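PDB 6V55: adhesion G-protein coupled receptor G6 from Danio rerio, which acts as a calcium-binding adhesion receptor involved in myelination, its large extracellular region probably sensing ligands and modulating G-protein signalling. Local coordinates for the calcium ion site. Sequence-based numbering; all coordinates share one arbitrary frame.

The calcium ion site. Residues 25, 53, 61, 97-102, 477. With CA (calcium ion), chain B.
Calcium sits at one end of the CUB domain, in the acidic site typical of calcium-binding CUB modules, with at least seven ligand oxygens. The loop between strands 90-96 and 105-114 wraps round the ion and supplies side chain and backbone in turn. Asp98 turns OD2 inward, 2.5 Å from the calcium, its CG lodged between the backbone N and C (chi1 57°), which swings the carboxylate in towards the ion. Past Phe99 the chain curls round the metal, so that the consecutive carbonyl oxygens of Ser100 and Val101 both point at it; Val101 has a positive phi of 60°. Glu53 reaches in from another loop on an extended side chain, CG anti to the backbone N (chi1 170°), and binds end-on through OE1, 2.4 Å from the calcium. Asp61 instead chelates with both OD1 and OD2, and OD1 also accepts a hydrogen bond from the backbone N of Asp98, 3.0 Å away above the carboxylate plane, so that one ligand braces the loop supplying others. An alanine in place of Asp61 would remove both carboxylate oxygens and this brace, and would probably weaken calcium binding and loosen the loop. Lys477, from a distant part of the chain, caps the acidic cluster: its NZ forms salt bridges with Glu53 OE2, on the syn lone pair, and Asp98 OD1, and probably offsets their charge. A water also ligates the ion, held by Asp98 O and by Gln102 NE2, 2.6 Å from the water oxygen.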
ATOM      1  N   TYR A  25      -8.141  -5.742   7.644  1.00 24.69           N
ATOM      2  CA  TYR A  25      -7.603  -4.423   7.910  1.00 21.72           C
ATOM      3  C   TYR A  25      -8.711  -3.497   8.413  1.00 24.83           C
ATOM      4  O   TYR A  25      -9.895  -3.779   8.219  1.00 23.09           O
ATOM      5  CB  TYR A  25      -6.926  -3.861   6.658  1.00 17.80           C
ATOM      6  CG  TYR A  25      -7.641  -3.967   5.327  1.00 12.65           C
ATOM      7  CD1 TYR A  25      -8.667  -3.096   4.988  1.00 12.64           C
ATOM      8  CD2 TYR A  25      -7.217  -4.876   4.374  1.00 12.80           C
ATOM      9  CE1 TYR A  25      -9.296  -3.173   3.752  1.00 12.77           C
ATOM     10  CE2 TYR A  25      -7.830  -4.965   3.138  1.00 12.93           C
ATOM     11  CZ  TYR A  25      -8.866  -4.101   2.831  1.00 12.91           C
ATOM     12  OH  TYR A  25      -9.484  -4.170   1.598  1.00 13.66           O
ATOM     13  N   GLU A  53     -10.420  -5.383  -1.326  1.00 13.41           N
ATOM     14  CA  GLU A  53     -11.744  -5.123  -1.881  1.00 14.88           C
ATOM     15  C   GLU A  53     -11.608  -4.752  -3.352  1.00 23.07           C
ATOM     16  O   GLU A  53     -10.830  -3.859  -3.698  1.00 32.65           O
ATOM     17  CB  GLU A  53     -12.414  -4.000  -1.100  1.00 13.28           C
ATOM     18  CG  GLU A  53     -13.673  -3.499  -1.727  1.00 17.06           C
ATOM     19  CD  GLU A  53     -14.306  -2.324  -0.978  1.00 20.35           C
ATOM     20  OE1 GLU A  53     -13.614  -1.631  -0.201  1.00 17.57           O
ATOM     21  OE2 GLU A  53     -15.519  -2.081  -1.178  1.00 20.86           O
ATOM     22  N   ASP A  61     -10.443   0.181  -2.209  1.00 13.60           N
ATOM     23  CA  ASP A  61      -9.175  -0.023  -1.524  1.00 13.56           C
ATOM     24  C   ASP A  61      -8.117  -0.310  -2.567  1.00 14.63           C
ATOM     25  O   ASP A  61      -8.354  -1.107  -3.473  1.00 19.61           O
ATOM     26  CB  ASP A  61      -9.208  -1.202  -0.548  1.00 19.22           C
ATOM     27  CG  ASP A  61     -10.374  -1.143   0.420  1.00 22.16           C
ATOM     28  OD1 ASP A  61     -10.962  -0.054   0.552  1.00 21.08           O
ATOM     29  OD2 ASP A  61     -10.702  -2.184   1.044  1.00 20.30           O
ATOM     30  N   SER A  97      -7.455   2.260   2.411  1.00 22.46           N
ATOM     31  CA  SER A  97      -8.754   1.609   2.434  1.00 19.97           C
ATOM     32  C   SER A  97      -9.787   2.707   2.614  1.00 18.12           C
ATOM     33  O   SER A  97      -9.473   3.771   3.151  1.00 25.24           O
ATOM     34  CB  SER A  97      -8.884   0.600   3.578  1.00 17.88           C
ATOM     35  OG  SER A  97      -8.499   1.219   4.800  1.00 18.57           O
ATOM     36  N   ASP A  98     -11.020   2.459   2.182  1.00 13.06           N
ATOM     37  CA  ASP A  98     -12.006   3.505   2.375  1.00 15.58           C
ATOM     38  C   ASP A  98     -12.797   3.182   3.642  1.00 20.87           C
ATOM     39  O   ASP A  98     -12.287   2.471   4.508  1.00 18.61           O
ATOM     40  CB  ASP A  98     -12.870   3.716   1.119  1.00 13.18           C
ATOM     41  CG  ASP A  98     -13.606   2.455   0.629  1.00 18.61           C
ATOM     42  OD1 ASP A  98     -14.131   2.504  -0.504  1.00 21.85           O
ATOM     43  OD2 ASP A  98     -13.736   1.435   1.323  1.00 17.09           O
ATOM     44  N   PHE A  99     -14.042   3.665   3.744  1.00 24.94           N
ATOM     45  CA  PHE A  99     -14.850   3.627   4.964  1.00 19.58           C
ATOM     46  C   PHE A  99     -15.597   2.318   5.185  1.00 23.00           C
ATOM     47  O   PHE A  99     -16.140   2.136   6.277  1.00 31.52           O
ATOM     48  CB  PHE A  99     -15.881   4.773   4.975  1.00 13.42           C
ATOM     49  CG  PHE A  99     -16.649   4.934   3.677  1.00 12.79           C
ATOM     50  CD1 PHE A  99     -17.833   4.223   3.459  1.00 15.14           C
ATOM     51  CD2 PHE A  99     -16.203   5.803   2.683  1.00 13.74           C
ATOM     52  CE1 PHE A  99     -18.541   4.354   2.263  1.00 15.97           C
ATOM     53  CE2 PHE A  99     -16.903   5.929   1.492  1.00 18.45           C
ATOM     54  CZ  PHE A  99     -18.079   5.197   1.287  1.00 16.63           C
ATOM     55  N   SER A 100     -15.677   1.418   4.202  1.00 20.16           N
ATOM     56  CA  SER A 100     -16.515   0.233   4.372  1.00 19.11           C
ATOM     57  C   SER A 100     -15.991  -0.891   3.488  1.00 20.17           C
ATOM     58  O   SER A 100     -15.271  -0.641   2.528  1.00 26.34           O
ATOM     59  CB  SER A 100     -17.969   0.519   4.006  1.00 17.31           C
ATOM     60  OG  SER A 100     -18.070   0.551   2.594  1.00 15.78           O
ATOM     61  N   VAL A 101     -16.409  -2.133   3.811  1.00 16.32           N
ATOM     62  CA  VAL A 101     -16.024  -3.405   3.174  1.00 12.55           C
ATOM     63  C   VAL A 101     -14.524  -3.661   3.269  1.00 18.14           C
ATOM     64  O   VAL A 101     -13.737  -3.113   2.492  1.00 25.02           O
ATOM     65  CB  VAL A 101     -16.480  -3.505   1.696  1.00 12.73           C
ATOM     66  CG1 VAL A 101     -16.219  -4.881   1.140  1.00 12.80           C
ATOM     67  CG2 VAL A 101     -17.946  -3.119   1.548  1.00 12.71           C
ATOM     68  N   GLN A 102     -14.119  -4.544   4.177  1.00 18.80           N
ATOM     69  CA  GLN A 102     -12.713  -4.858   4.383  1.00 15.66           C
ATOM     70  C   GLN A 102     -12.455  -6.327   4.093  1.00 17.42           C
ATOM     71  O   GLN A 102     -13.274  -7.191   4.419  1.00 19.89           O
ATOM     72  CB  GLN A 102     -12.294  -4.525   5.805  1.00 12.34           C
ATOM     73  CG  GLN A 102     -12.155  -3.046   6.001  1.00 15.65           C
ATOM     74  CD  GLN A 102     -13.413  -2.414   6.495  1.00 21.58           C
ATOM     75  OE1 GLN A 102     -14.044  -2.931   7.410  1.00 28.50           O
ATOM     76  NE2 GLN A 102     -13.811  -1.302   5.879  1.00 18.30           N
ATOM     77  N   LYS A 477     -22.147   3.790  -1.482  1.00 25.65           N
ATOM     78  CA  LYS A 477     -21.215   3.430  -2.570  1.00 27.23           C
ATOM     79  C   LYS A 477     -21.905   2.948  -3.847  1.00 36.23           C
ATOM     80  O   LYS A 477     -21.269   2.267  -4.661  1.00 42.20           O
ATOM     81  CB  LYS A 477     -20.182   2.375  -2.154  1.00 20.63           C
ATOM     82  CG  LYS A 477     -19.441   2.597  -0.866  1.00 17.07           C
ATOM     83  CD  LYS A 477     -18.670   1.310  -0.531  1.00 17.13           C
ATOM     84  CE  LYS A 477     -17.267   1.275  -1.098  1.00 17.27           C
ATOM     85  NZ  LYS A 477     -16.307   0.620  -0.163  1.00 17.25           N
TER
HETATM   86 CA    CA B 901     -12.878  -0.813   1.987  1.00 19.63          CA
HETATM   87  O   HOH W   1     -12.062  -0.102   4.307  1.00 59.18           O